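Local coordinates for suppressor protein MPT5 (Saccharomyces cerevisiae, PDB 5BZ1) that binds specific sequences in the 3'-UTRs of target mRNAs through its Pumilio-homology domain and so regulates their expression after transcription, at residues S199-I202 / V203-P207; G215-I218 / I219-L222; S248-K251 / F252-N255; E258-I261 / K262-R266. All coordinates share one frame; numbering follows the deposited sequence.

How the contacts relate
Following the chain from the N terminus, the four contacts come in series; none nests or crosses, and each is local to a helix or its end, so none closes a long loop. Contact 1 is the end of helix 192-204, and contact 2 lies on the next helix, 215-223. They pack together through I202 and L206 against I218, I219 and L222. Contact 3 leads from the loop after helix 244-248 into helix 253-273, which contact 4 continues. Q220 of contact 2 meets N255 of contact 3, and Q220 O meets K259 of contact 4, joining the RNA-facing helices of the sixth and seventh Pumilio repeats. Contact 2 reads U3 of chain B; contacts 3 and 4 read its G2.

Contact 1 of 4, residues S199-I202 / V203-P207; sequences SVKI and VQFLP
The end of helix 192-204 is defined by three successive i to i+4 backbone bonds, V203 N to S199 O (2.8 Å, N-H...O 166°), Q204 N to V200 O, and F205 N to K201 O (3.1 Å, 144°), which become longer and more bent until F205 leaves helical geometry. In this Pumilio-repeat array the curated boundary between repeats five and six falls between V200 and K201, so one continuous helix carries the chain from one repeat into the next. On one side of the helix K201, Q204 and F205 run alongside each other. The lysine chain, bent at chi2, brings NZ to Q204 OE1 at 3.3 Å, a weak hydrogen bond, while its CE lies 4.1 Å from F205 CE2. With CG beside its own backbone N (chi1 -67°), the phenyl turns back toward the preceding turn. I170 and I171 of helix 169-174 touch the F205 side chain. I202 and L206 instead face helix 215-223, and S199 OG is hydrogen-bonded to Y231 OH. V203 sets CG2 3.2 Å from S199 O, and K201 O lies at the edge of the F205 ring, in its plane, 3.3 Å from CD2.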
loop_
_atom_site.group_PDB
_atom_site.type_symbol
_atom_site.label_atom_id
_atom_site.label_comp_id
_atom_site.label_asym_id
_atom_site.label_seq_id
_atom_site.Cartn_x
_atom_site.Cartn_y
_atom_site.Cartn_z
ATOM N N SER A 199 4.267 -5.851 -10.109
ATOM C CA SER A 199 3.243 -6.855 -10.376
ATOM C C SER A 199 3.825 -8.166 -10.904
ATOM O O SER A 199 3.336 -9.246 -10.562
ATOM C CB SER A 199 2.215 -6.308 -11.360
ATOM O OG SER A 199 1.409 -7.347 -11.880
ATOM N N VAL A 200 4.857 -8.067 -11.739
ATOM C CA VAL A 200 5.562 -9.249 -12.225
ATOM C C VAL A 200 6.052 -10.085 -11.045
ATOM O O VAL A 200 5.877 -11.302 -11.017
ATOM C CB VAL A 200 6.747 -8.868 -13.136
ATOM C CG1 VAL A 200 7.666 -10.061 -13.355
ATOM C CG2 VAL A 200 6.247 -8.334 -14.472
ATOM N N LYS A 201 6.644 -9.419 -10.060
ATOM C CA LYS A 201 7.142 -10.101 -8.874
ATOM C C LYS A 201 6.001 -10.632 -7.995
ATOM O O LYS A 201 6.095 -11.729 -7.433
ATOM C CB LYS A 201 8.062 -9.172 -8.081
ATOM C CG LYS A 201 9.433 -9.769 -7.790
ATOM C CD LYS A 201 10.179 -10.148 -9.064
ATOM C CE LYS A 201 11.423 -10.972 -8.748
ATOM N NZ LYS A 201 12.206 -11.295 -9.971
ATOM N N ILE A 202 4.921 -9.859 -7.894
ATOM C CA ILE A 202 3.743 -10.275 -7.132
ATOM C C ILE A 202 3.122 -11.548 -7.719
ATOM O O ILE A 202 2.765 -12.474 -6.983
ATOM C CB ILE A 202 2.692 -9.143 -7.061
ATOM C CG1 ILE A 202 3.109 -8.094 -6.026
ATOM C CG2 ILE A 202 1.320 -9.692 -6.710
ATOM C CD1 ILE A 202 2.252 -6.836 -6.035
ATOM N N VAL A 203 2.999 -11.589 -9.043
ATOM C CA VAL A 203 2.472 -12.768 -9.728
ATOM C C VAL A 203 3.414 -13.961 -9.573
ATOM O O VAL A 203 2.968 -15.089 -9.363
ATOM C CB VAL A 203 2.209 -12.483 -11.225
ATOM C CG1 VAL A 203 1.846 -13.767 -11.973
ATOM C CG2 VAL A 203 1.104 -11.446 -11.380
ATOM N N GLN A 204 4.716 -13.702 -9.667
ATOM C CA GLN A 204 5.727 -14.749 -9.537
ATOM C C GLN A 204 5.638 -15.464 -8.188
ATOM O O GLN A 204 5.810 -16.683 -8.108
ATOM C CB GLN A 204 7.130 -14.164 -9.733
ATOM C CG GLN A 204 8.261 -15.145 -9.430
ATOM C CD GLN A 204 9.641 -14.582 -9.728
ATOM O OE1 GLN A 204 9.775 -13.475 -10.253
ATOM N NE2 GLN A 204 10.678 -15.347 -9.395
ATOM N N PHE A 205 5.348 -14.703 -7.136
ATOM C CA PHE A 205 5.295 -15.250 -5.785
ATOM C C PHE A 205 3.876 -15.287 -5.228
ATOM O O PHE A 205 3.673 -15.225 -4.015
ATOM C CB PHE A 205 6.204 -14.445 -4.857
ATOM C CG PHE A 205 7.662 -14.577 -5.180
ATOM C CD1 PHE A 205 8.408 -15.623 -4.653
ATOM C CD2 PHE A 205 8.287 -13.664 -6.014
ATOM C CE1 PHE A 205 9.754 -15.752 -4.950
ATOM C CE2 PHE A 205 9.631 -13.785 -6.316
ATOM C CZ PHE A 205 10.367 -14.832 -5.785
ATOM N N LEU A 206 2.903 -15.400 -6.126
ATOM C CA LEU A 206 1.487 -15.456 -5.763
ATOM C C LEU A 206 1.112 -16.467 -4.659
ATOM O O LEU A 206 0.339 -16.123 -3.757
ATOM C CB LEU A 206 0.631 -15.679 -7.014
ATOM C CG LEU A 206 -0.873 -15.458 -6.891
ATOM C CD1 LEU A 206 -1.159 -14.038 -6.453
ATOM C CD2 LEU A 206 -1.539 -15.733 -8.221
ATOM N N PRO A 207 1.645 -17.711 -4.721
ATOM C CA PRO A 207 1.251 -18.677 -3.687
ATOM C C PRO A 207 1.638 -18.255 -2.267
ATOM O O PRO A 207 0.970 -18.668 -1.319
ATOM C CB PRO A 207 2.017 -19.944 -4.080
ATOM C CG PRO A 207 2.240 -19.811 -5.546
ATOM C CD PRO A 207 2.489 -18.344 -5.753
#

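Contact 2 of 4, residues G215-I218 / I219-L222; sequences GNYI and IQFL. With nucleotides of chain B.
The Y217 ring, whose residue bonds through its O to F221 N one turn on, carries the adenine of A4 of chain B over one face, with A4 C5 3.4 Å above the ring plane and over its centre. Over the opposite face, also near the centre, stands N216 OD1, and the uracil of U3 of chain B approaches that side obliquely through its N3. Y217 CG lies beside its own backbone N (chi1 -72°), which sends the ring out from the helix to lie between the two nucleotides. The amides of N216 and Q220, one turn apart, run side by side with planes 32° apart. N216 OD1 accepts N3-H of U3 at 2.8 Å, and N216 ND2 gives a hydrogen to U3 O2 at 2.9 Å. Q220 NE2 reaches U3 O4 at 2.9 Å in an almost straight bond (177°), and also makes a weak bond to N216 OD1 at 3.0 Å. OD1 thus faces two donors, strongly the base and weakly the glutamine. Asparagine, tyrosine and a glutamine three residues further on form the signature by which a PUF repeat recognises uracil, here in the sixth Pumilio repeat. N216 ND2 bonds also to D212 O, and the three N216 bonds to U3 and D212 are consistent with this one amide orientation. I218 packs on C180 and Q184 of helix 179-189, and both isoleucines meet I202 of helix 192-204.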
loop_
_atom_site.group_PDB
_atom_site.type_symbol
_atom_site.label_atom_id
_atom_site.label_comp_id
_atom_site.label_asym_id
_atom_site.label_seq_id
_atom_site.Cartn_x
_atom_site.Cartn_y
_atom_site.Cartn_z
ATOM N N GLY A 215 -0.641 -10.260 2.810
ATOM C CA GLY A 215 -0.442 -10.401 1.378
ATOM C C GLY A 215 -1.728 -10.352 0.572
ATOM O O GLY A 215 -1.746 -9.842 -0.555
ATOM N N ASN A 216 -2.805 -10.877 1.149
ATOM C CA ASN A 216 -4.093 -10.921 0.465
ATOM C C ASN A 216 -4.605 -9.518 0.138
ATOM O O ASN A 216 -5.288 -9.316 -0.866
ATOM C CB ASN A 216 -5.122 -11.696 1.295
ATOM C CG ASN A 216 -5.728 -10.860 2.417
ATOM O OD1 ASN A 216 -6.764 -10.215 2.234
ATOM N ND2 ASN A 216 -5.089 -10.873 3.584
ATOM N N TYR A 217 -4.262 -8.547 0.983
ATOM C CA TYR A 217 -4.668 -7.165 0.747
ATOM C C TYR A 217 -3.955 -6.575 -0.470
ATOM O O TYR A 217 -4.510 -5.741 -1.189
ATOM C CB TYR A 217 -4.418 -6.307 1.990
ATOM C CG TYR A 217 -5.386 -6.587 3.121
ATOM C CD1 TYR A 217 -6.716 -6.199 3.030
ATOM C CD2 TYR A 217 -4.972 -7.233 4.276
ATOM C CE1 TYR A 217 -7.607 -6.453 4.059
ATOM C CE2 TYR A 217 -5.853 -7.488 5.311
ATOM C CZ TYR A 217 -7.168 -7.094 5.197
ATOM O OH TYR A 217 -8.053 -7.345 6.220
ATOM N N ILE A 218 -2.723 -7.021 -0.695
ATOM C CA ILE A 218 -1.932 -6.566 -1.829
ATOM C C ILE A 218 -2.530 -7.043 -3.161
ATOM O O ILE A 218 -2.631 -6.272 -4.119
ATOM C CB ILE A 218 -0.464 -7.026 -1.706
ATOM C CG1 ILE A 218 0.202 -6.371 -0.495
ATOM C CG2 ILE A 218 0.309 -6.698 -2.966
ATOM C CD1 ILE A 218 0.086 -4.850 -0.478
ATOM N N ILE A 219 -2.928 -8.311 -3.219
ATOM C CA ILE A 219 -3.573 -8.838 -4.416
ATOM C C ILE A 219 -4.856 -8.058 -4.703
ATOM O O ILE A 219 -5.127 -7.675 -5.847
ATOM C CB ILE A 219 -3.928 -10.334 -4.284
ATOM C CG1 ILE A 219 -2.721 -11.146 -3.817
ATOM C CG2 ILE A 219 -4.460 -10.864 -5.611
ATOM C CD1 ILE A 219 -1.478 -10.932 -4.662
ATOM N N GLN A 220 -5.642 -7.832 -3.657
ATOM C CA GLN A 220 -6.879 -7.074 -3.778
ATOM C C GLN A 220 -6.623 -5.643 -4.255
ATOM O O GLN A 220 -7.408 -5.092 -5.026
ATOM C CB GLN A 220 -7.639 -7.074 -2.448
ATOM C CG GLN A 220 -8.196 -8.437 -2.042
ATOM C CD GLN A 220 -9.090 -8.361 -0.820
ATOM O OE1 GLN A 220 -10.204 -7.839 -0.885
ATOM N NE2 GLN A 220 -8.606 -8.880 0.305
ATOM N N PHE A 221 -5.522 -5.048 -3.806
ATOM C CA PHE A 221 -5.177 -3.691 -4.219
ATOM C C PHE A 221 -4.890 -3.630 -5.720
ATOM O O PHE A 221 -5.324 -2.700 -6.399
ATOM C CB PHE A 221 -3.983 -3.151 -3.426
ATOM C CG PHE A 221 -3.807 -1.662 -3.546
ATOM C CD1 PHE A 221 -4.411 -0.807 -2.634
ATOM C CD2 PHE A 221 -3.060 -1.115 -4.582
ATOM C CE1 PHE A 221 -4.265 0.571 -2.745
ATOM C CE2 PHE A 221 -2.909 0.263 -4.700
ATOM C CZ PHE A 221 -3.514 1.105 -3.779
ATOM N N LEU A 222 -4.160 -4.620 -6.230
ATOM C CA LEU A 222 -3.899 -4.720 -7.666
ATOM C C LEU A 222 -5.198 -4.818 -8.460
ATOM O O LEU A 222 -5.326 -4.227 -9.532
ATOM C CB LEU A 222 -3.023 -5.933 -7.980
ATOM C CG LEU A 222 -1.532 -5.871 -7.665
ATOM C CD1 LEU A 222 -0.800 -7.017 -8.350
ATOM C CD2 LEU A 222 -0.954 -4.532 -8.089
ATOM P P U B 3 -13.071 -12.089 11.364
ATOM O OP1 U B 3 -12.135 -12.219 12.512
ATOM O OP2 U B 3 -14.265 -11.216 11.517
ATOM O "O5'" U B 3 -12.254 -11.610 10.080
ATOM C "C5'" U B 3 -11.602 -10.352 10.045
ATOM C "C4'" U B 3 -10.151 -10.508 9.670
ATOM O "O4'" U B 3 -10.025 -11.169 8.385
ATOM C "C3'" U B 3 -9.359 -9.222 9.505
ATOM O "O3'" U B 3 -8.952 -8.691 10.754
ATOM C "C2'" U B 3 -8.196 -9.659 8.620
ATOM O "O2'" U B 3 -7.187 -10.295 9.392
ATOM C "C1'" U B 3 -8.863 -10.715 7.726
ATOM N N1 U B 3 -9.240 -10.179 6.399
ATOM C C2 U B 3 -8.258 -10.173 5.419
ATOM O O2 U B 3 -7.123 -10.576 5.612
ATOM N N3 U B 3 -8.646 -9.666 4.204
ATOM C C4 U B 3 -9.897 -9.178 3.877
ATOM O O4 U B 3 -10.093 -8.750 2.735
ATOM C C5 U B 3 -10.858 -9.225 4.943
ATOM C C6 U B 3 -10.513 -9.713 6.145
ATOM P P A B 4 -8.857 -7.105 10.982
ATOM O OP1 A B 4 -8.921 -6.899 12.448
ATOM O OP2 A B 4 -9.814 -6.403 10.087
ATOM O "O5'" A B 4 -7.392 -6.746 10.477
ATOM C "C5'" A B 4 -6.252 -7.409 11.002
ATOM C "C4'" A B 4 -4.986 -6.701 10.597
ATOM O "O4'" A B 4 -4.828 -6.777 9.159
ATOM C "C3'" A B 4 -4.943 -5.212 10.894
ATOM O "O3'" A B 4 -4.605 -4.932 12.242
ATOM C "C2'" A B 4 -3.921 -4.699 9.886
ATOM O "O2'" A B 4 -2.594 -4.923 10.346
ATOM C "C1'" A B 4 -4.184 -5.615 8.683
ATOM N N9 A B 4 -5.041 -4.982 7.659
ATOM C C8 A B 4 -6.411 -4.850 7.658
ATOM N N7 A B 4 -6.876 -4.233 6.597
ATOM C C5 A B 4 -5.746 -3.937 5.842
ATOM C C6 A B 4 -5.566 -3.287 4.602
ATOM N N6 A B 4 -6.561 -2.790 3.863
ATOM N N1 A B 4 -4.302 -3.161 4.144
ATOM C C2 A B 4 -3.293 -3.655 4.876
ATOM N N3 A B 4 -3.335 -4.285 6.049
ATOM C C4 A B 4 -4.605 -4.394 6.488
#

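Contact 3 of 4, residues S248-K251 / F252-N255; sequences SCLK and FSSN. With nucleotides of chain B.
S254 OG, 2.9 Å from L250 O and 3.1 Å from K251 O, accepts N2-H of G2 of chain B at 2.9 Å (160°). The hydroxyl lies near both carbonyl oxygens, and weak bonds to either are possible. Beside it N255 brings its amide to the bases, CG 3.4 Å from U3 C4 and OD1 3.4 Å from G2 C2, both of chain B. K251 NZ bonds to the ribose O2' of G2 at 3.1 Å. A serine followed by this asparagine, with a glutamate three residues later, is the PUF signature for guanine, set at the start of the seventh repeat's RNA-facing helix. One shell further out, the lysine chain bends at chi3 and chi4 after passing over F252: CD sits 3.9 Å from the ring centroid, 22° off the normal, a CH-pi contact displaced toward the rim. U3 O2' lies at the edge of that ring, in its plane. N255 ND2 bonds to F252 O from above the carbonyl plane (38° out of it), although the oxygen lies close to the N255 amide plane; N255 N reaches it from the same face. S254 N bonds to L250 O, tying the loop to the chain entering helix 253-273; S253 OG, which touches L250 CB, is bonded to L247 O.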
loop_
_atom_site.group_PDB
_atom_site.type_symbol
_atom_site.label_atom_id
_atom_site.label_comp_id
_atom_site.label_asym_id
_atom_site.label_seq_id
_atom_site.Cartn_x
_atom_site.Cartn_y
_atom_site.Cartn_z
ATOM N N SER A 248 -10.859 -20.580 -2.146
ATOM C CA SER A 248 -12.156 -20.089 -1.699
ATOM C C SER A 248 -12.482 -20.538 -0.274
ATOM O O SER A 248 -13.290 -19.908 0.407
ATOM C CB SER A 248 -13.258 -20.569 -2.647
ATOM O OG SER A 248 -13.085 -20.039 -3.944
ATOM N N CYS A 249 -11.861 -21.630 0.164
ATOM C CA CYS A 249 -12.142 -22.194 1.481
ATOM C C CYS A 249 -11.103 -21.826 2.541
ATOM O O CYS A 249 -11.055 -22.442 3.606
ATOM C CB CYS A 249 -12.275 -23.714 1.395
ATOM S SG CYS A 249 -13.642 -24.260 0.343
ATOM N N LEU A 250 -10.283 -20.820 2.260
ATOM C CA LEU A 250 -9.293 -20.365 3.238
ATOM C C LEU A 250 -9.617 -18.954 3.730
ATOM O O LEU A 250 -10.173 -18.150 2.986
ATOM C CB LEU A 250 -7.880 -20.449 2.658
ATOM C CG LEU A 250 -7.418 -21.862 2.296
ATOM C CD1 LEU A 250 -6.105 -21.835 1.529
ATOM C CD2 LEU A 250 -7.282 -22.729 3.545
ATOM N N LYS A 251 -9.270 -18.668 4.983
ATOM C CA LYS A 251 -9.651 -17.416 5.638
ATOM C C LYS A 251 -9.296 -16.155 4.846
ATOM O O LYS A 251 -10.133 -15.269 4.663
ATOM C CB LYS A 251 -9.006 -17.333 7.022
ATOM C CG LYS A 251 -9.443 -16.128 7.855
ATOM C CD LYS A 251 -8.508 -15.922 9.038
ATOM C CE LYS A 251 -9.254 -15.481 10.291
ATOM N NZ LYS A 251 -10.004 -14.210 10.121
ATOM N N PHE A 252 -8.052 -16.075 4.386
ATOM C CA PHE A 252 -7.574 -14.854 3.756
ATOM C C PHE A 252 -7.830 -14.818 2.249
ATOM O O PHE A 252 -8.342 -13.831 1.734
ATOM C CB PHE A 252 -6.094 -14.625 4.085
ATOM C CG PHE A 252 -5.805 -14.576 5.564
ATOM C CD1 PHE A 252 -6.211 -13.486 6.329
ATOM C CD2 PHE A 252 -5.130 -15.616 6.190
ATOM C CE1 PHE A 252 -5.953 -13.437 7.694
ATOM C CE2 PHE A 252 -4.866 -15.577 7.553
ATOM C CZ PHE A 252 -5.279 -14.486 8.308
ATOM N N SER A 253 -7.485 -15.895 1.549
ATOM C CA SER A 253 -7.652 -15.943 0.098
ATOM C C SER A 253 -9.120 -15.905 -0.351
ATOM O O SER A 253 -9.409 -15.490 -1.473
ATOM C CB SER A 253 -6.948 -17.170 -0.489
ATOM O OG SER A 253 -7.370 -18.358 0.154
ATOM N N SER A 254 -10.041 -16.331 0.516
ATOM C CA SER A 254 -11.470 -16.300 0.187
ATOM C C SER A 254 -11.926 -14.889 -0.175
ATOM O O SER A 254 -12.791 -14.709 -1.035
ATOM C CB SER A 254 -12.329 -16.850 1.333
ATOM O OG SER A 254 -12.191 -16.078 2.515
ATOM N N ASN A 255 -11.330 -13.893 0.477
ATOM C CA ASN A 255 -11.633 -12.493 0.188
ATOM C C ASN A 255 -11.113 -12.062 -1.179
ATOM O O ASN A 255 -11.721 -11.224 -1.848
ATOM C CB ASN A 255 -11.043 -11.584 1.267
ATOM C CG ASN A 255 -11.591 -11.891 2.642
ATOM O OD1 ASN A 255 -12.700 -11.477 2.987
ATOM N ND2 ASN A 255 -10.818 -12.622 3.439
ATOM P P U B 3 -13.071 -12.089 11.364
ATOM O OP1 U B 3 -12.135 -12.219 12.512
ATOM O OP2 U B 3 -14.265 -11.216 11.517
ATOM O "O5'" U B 3 -12.254 -11.610 10.080
ATOM C "C5'" U B 3 -11.602 -10.352 10.045
ATOM C "C4'" U B 3 -10.151 -10.508 9.670
ATOM O "O4'" U B 3 -10.025 -11.169 8.385
ATOM C "C3'" U B 3 -9.359 -9.222 9.505
ATOM O "O3'" U B 3 -8.952 -8.691 10.754
ATOM C "C2'" U B 3 -8.196 -9.659 8.620
ATOM O "O2'" U B 3 -7.187 -10.295 9.392
ATOM C "C1'" U B 3 -8.863 -10.715 7.726
ATOM N N1 U B 3 -9.240 -10.179 6.399
ATOM C C2 U B 3 -8.258 -10.173 5.419
ATOM O O2 U B 3 -7.123 -10.576 5.612
ATOM N N3 U B 3 -8.646 -9.666 4.204
ATOM C C4 U B 3 -9.897 -9.178 3.877
ATOM O O4 U B 3 -10.093 -8.750 2.735
ATOM C C5 U B 3 -10.858 -9.225 4.943
ATOM C C6 U B 3 -10.513 -9.713 6.145
ATOM P P G B 2 -18.391 -13.847 11.817
ATOM O OP1 G B 2 -17.737 -13.434 13.079
ATOM O OP2 G B 2 -19.383 -12.954 11.165
ATOM O "O5'" G B 2 -17.250 -14.154 10.755
ATOM C "C5'" G B 2 -16.320 -15.205 10.968
ATOM C "C4'" G B 2 -15.179 -15.113 9.994
ATOM O "O4'" G B 2 -15.669 -15.329 8.650
ATOM C "C3'" G B 2 -14.490 -13.763 9.923
ATOM O "O3'" G B 2 -13.555 -13.573 10.969
ATOM C "C2'" G B 2 -13.871 -13.777 8.531
ATOM O "O2'" G B 2 -12.652 -14.507 8.521
ATOM C "C1'" G B 2 -14.919 -14.561 7.735
ATOM N N9 G B 2 -15.839 -13.675 6.995
ATOM C C8 G B 2 -16.849 -12.880 7.488
ATOM N N7 G B 2 -17.467 -12.216 6.548
ATOM C C5 G B 2 -16.832 -12.583 5.369
ATOM C C6 G B 2 -17.064 -12.187 4.025
ATOM O O6 G B 2 -17.909 -11.403 3.585
ATOM N N1 G B 2 -16.183 -12.816 3.154
ATOM C C2 G B 2 -15.207 -13.706 3.530
ATOM N N2 G B 2 -14.450 -14.211 2.546
ATOM N N3 G B 2 -14.978 -14.081 4.774
ATOM C C4 G B 2 -15.822 -13.483 5.635
#

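Contact 4 of 4, residues E258-I261 / K262-R266. With nucleotides of chain B.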
loop_
_atom_site.group_PDB
_atom_site.type_symbol
_atom_site.label_atom_id
_atom_site.label_comp_id
_atom_site.label_asym_id
_atom_site.label_seq_id
_atom_site.Cartn_x
_atom_site.Cartn_y
_atom_site.Cartn_z
ATOM N N GLU A 258 -13.564 -13.487 -3.823
ATOM C CA GLU A 258 -14.762 -12.651 -3.891
ATOM C C GLU A 258 -14.514 -11.359 -4.669
ATOM O O GLU A 258 -15.319 -10.966 -5.513
ATOM C CB GLU A 258 -15.258 -12.302 -2.489
ATOM C CG GLU A 258 -15.775 -13.477 -1.679
ATOM C CD GLU A 258 -16.432 -13.032 -0.385
ATOM O OE1 GLU A 258 -15.718 -12.912 0.632
ATOM O OE2 GLU A 258 -17.659 -12.800 -0.390
ATOM N N LYS A 259 -13.406 -10.690 -4.369
ATOM C CA LYS A 259 -13.086 -9.444 -5.052
ATOM C C LYS A 259 -12.871 -9.696 -6.542
ATOM O O LYS A 259 -13.264 -8.885 -7.377
ATOM C CB LYS A 259 -11.850 -8.784 -4.445
ATOM C CG LYS A 259 -11.563 -7.415 -5.042
ATOM C CD LYS A 259 -10.607 -6.624 -4.186
ATOM C CE LYS A 259 -10.553 -5.168 -4.622
ATOM N NZ LYS A 259 -11.775 -4.407 -4.243
ATOM N N PHE A 260 -12.258 -10.832 -6.863
ATOM C CA PHE A 260 -12.010 -11.213 -8.247
ATOM C C PHE A 260 -13.334 -11.415 -8.987
ATOM O O PHE A 260 -13.523 -10.918 -10.099
ATOM C CB PHE A 260 -11.163 -12.488 -8.292
ATOM C CG PHE A 260 -10.756 -12.906 -9.680
ATOM C CD1 PHE A 260 -9.748 -12.232 -10.354
ATOM C CD2 PHE A 260 -11.371 -13.986 -10.303
ATOM C CE1 PHE A 260 -9.368 -12.616 -11.632
ATOM C CE2 PHE A 260 -10.994 -14.378 -11.579
ATOM C CZ PHE A 260 -9.993 -13.690 -12.244
ATOM N N ILE A 261 -14.251 -12.142 -8.353
ATOM C CA ILE A 261 -15.561 -12.416 -8.935
ATOM C C ILE A 261 -16.373 -11.135 -9.143
ATOM O O ILE A 261 -16.939 -10.924 -10.220
ATOM C CB ILE A 261 -16.348 -13.430 -8.084
ATOM C CG1 ILE A 261 -15.697 -14.811 -8.182
ATOM C CG2 ILE A 261 -17.806 -13.507 -8.530
ATOM C CD1 ILE A 261 -16.278 -15.845 -7.229
ATOM N N LYS A 262 -16.433 -10.289 -8.116
ATOM C CA LYS A 262 -17.120 -9.003 -8.222
ATOM C C LYS A 262 -16.530 -8.145 -9.341
ATOM O O LYS A 262 -17.253 -7.426 -10.030
ATOM C CB LYS A 262 -17.063 -8.241 -6.894
ATOM C CG LYS A 262 -17.931 -8.830 -5.783
ATOM C CD LYS A 262 -17.926 -7.928 -4.551
ATOM C CE LYS A 262 -17.556 -8.705 -3.296
ATOM N NZ LYS A 262 -17.476 -7.825 -2.094
ATOM N N LYS A 263 -15.214 -8.225 -9.518
ATOM C CA LYS A 263 -14.540 -7.472 -10.568
ATOM C C LYS A 263 -14.982 -7.946 -11.953
ATOM O O LYS A 263 -15.206 -7.138 -12.857
ATOM C CB LYS A 263 -13.023 -7.594 -10.430
ATOM C CG LYS A 263 -12.260 -6.729 -11.415
ATOM C CD LYS A 263 -10.759 -6.843 -11.232
ATOM C CE LYS A 263 -10.036 -5.961 -12.233
ATOM N NZ LYS A 263 -10.403 -4.524 -12.085
ATOM N N LEU A 264 -15.105 -9.262 -12.111
ATOM C CA LEU A 264 -15.579 -9.852 -13.359
ATOM C C LEU A 264 -16.989 -9.366 -13.689
ATOM O O LEU A 264 -17.267 -8.956 -14.816
ATOM C CB LEU A 264 -15.561 -11.381 -13.273
ATOM C CG LEU A 264 -14.200 -12.079 -13.256
ATOM C CD1 LEU A 264 -14.368 -13.573 -13.062
ATOM C CD2 LEU A 264 -13.435 -11.803 -14.539
ATOM N N PHE A 265 -17.869 -9.422 -12.693
ATOM C CA PHE A 265 -19.245 -8.967 -12.839
ATOM C C PHE A 265 -19.307 -7.495 -13.244
ATOM O O PHE A 265 -20.035 -7.127 -14.164
ATOM C CB PHE A 265 -20.003 -9.168 -11.526
ATOM C CG PHE A 265 -20.517 -10.570 -11.321
ATOM C CD1 PHE A 265 -21.054 -11.295 -12.380
ATOM C CD2 PHE A 265 -20.474 -11.157 -10.064
ATOM C CE1 PHE A 265 -21.539 -12.584 -12.185
ATOM C CE2 PHE A 265 -20.955 -12.442 -9.862
ATOM C CZ PHE A 265 -21.486 -13.157 -10.926
ATOM N N ARG A 266 -18.534 -6.661 -12.557
ATOM C CA ARG A 266 -18.570 -5.218 -12.793
ATOM C C ARG A 266 -18.097 -4.837 -14.198
ATOM O O ARG A 266 -18.661 -3.941 -14.832
ATOM C CB ARG A 266 -17.750 -4.476 -11.736
ATOM C CG ARG A 266 -17.950 -2.972 -11.765
ATOM C CD ARG A 266 -17.344 -2.297 -10.549
ATOM N NE ARG A 266 -17.919 -0.972 -10.331
ATOM C CZ ARG A 266 -17.557 -0.151 -9.351
ATOM N NH1 ARG A 266 -16.612 -0.514 -8.493
ATOM N NH2 ARG A 266 -18.137 1.035 -9.229
ATOM P P G B 2 -18.391 -13.847 11.817
ATOM O OP1 G B 2 -17.737 -13.434 13.079
ATOM O OP2 G B 2 -19.383 -12.954 11.165
ATOM O "O5'" G B 2 -17.250 -14.154 10.755
ATOM C "C5'" G B 2 -16.320 -15.205 10.968
ATOM C "C4'" G B 2 -15.179 -15.113 9.994
ATOM O "O4'" G B 2 -15.669 -15.329 8.650
ATOM C "C3'" G B 2 -14.490 -13.763 9.923
ATOM O "O3'" G B 2 -13.555 -13.573 10.969
ATOM C "C2'" G B 2 -13.871 -13.777 8.531
ATOM O "O2'" G B 2 -12.652 -14.507 8.521
ATOM C "C1'" G B 2 -14.919 -14.561 7.735
ATOM N N9 G B 2 -15.839 -13.675 6.995
ATOM C C8 G B 2 -16.849 -12.880 7.488
ATOM N N7 G B 2 -17.467 -12.216 6.548
ATOM C C5 G B 2 -16.832 -12.583 5.369
ATOM C C6 G B 2 -17.064 -12.187 4.025
ATOM O O6 G B 2 -17.909 -11.403 3.585
ATOM N N1 G B 2 -16.183 -12.816 3.154
ATOM C C2 G B 2 -15.207 -13.706 3.530
ATOM N N2 G B 2 -14.450 -14.211 2.546
ATOM N N3 G B 2 -14.978 -14.081 4.774
ATOM C C4 G B 2 -15.822 -13.483 5.635
#
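OE1 of E258, whose own backbone O takes K262 N at 2.9 Å (174°), takes hydrogens from N1 and N2 of G2 of chain B, each at 2.6 Å. The other carboxylate oxygen, OE2, bonds to T324 OG1, so both ends of the group have a hydrogen-bonding partner and its rotation is restricted. The E258 chain runs extended beyond CG, which carries the carboxylate from the helix to the base edge. K262 lays its aliphatic chain along the same turn, CG 3.4 Å from E258 O. On the inward side F260 CE2 meets L264 CD1 at 3.8 Å as the two chains cross, and I261 CG2 lies 3.6 Å from F265 CE2, the pair running alongside. K259 NZ forms a salt bridge with D224; K263 NZ bonds to L223 O and forms a salt bridge with D229. A glutamate at the N1/N2 edge of guanine, with a serine four residues earlier, S254, is the guanine signature of PUF repeats.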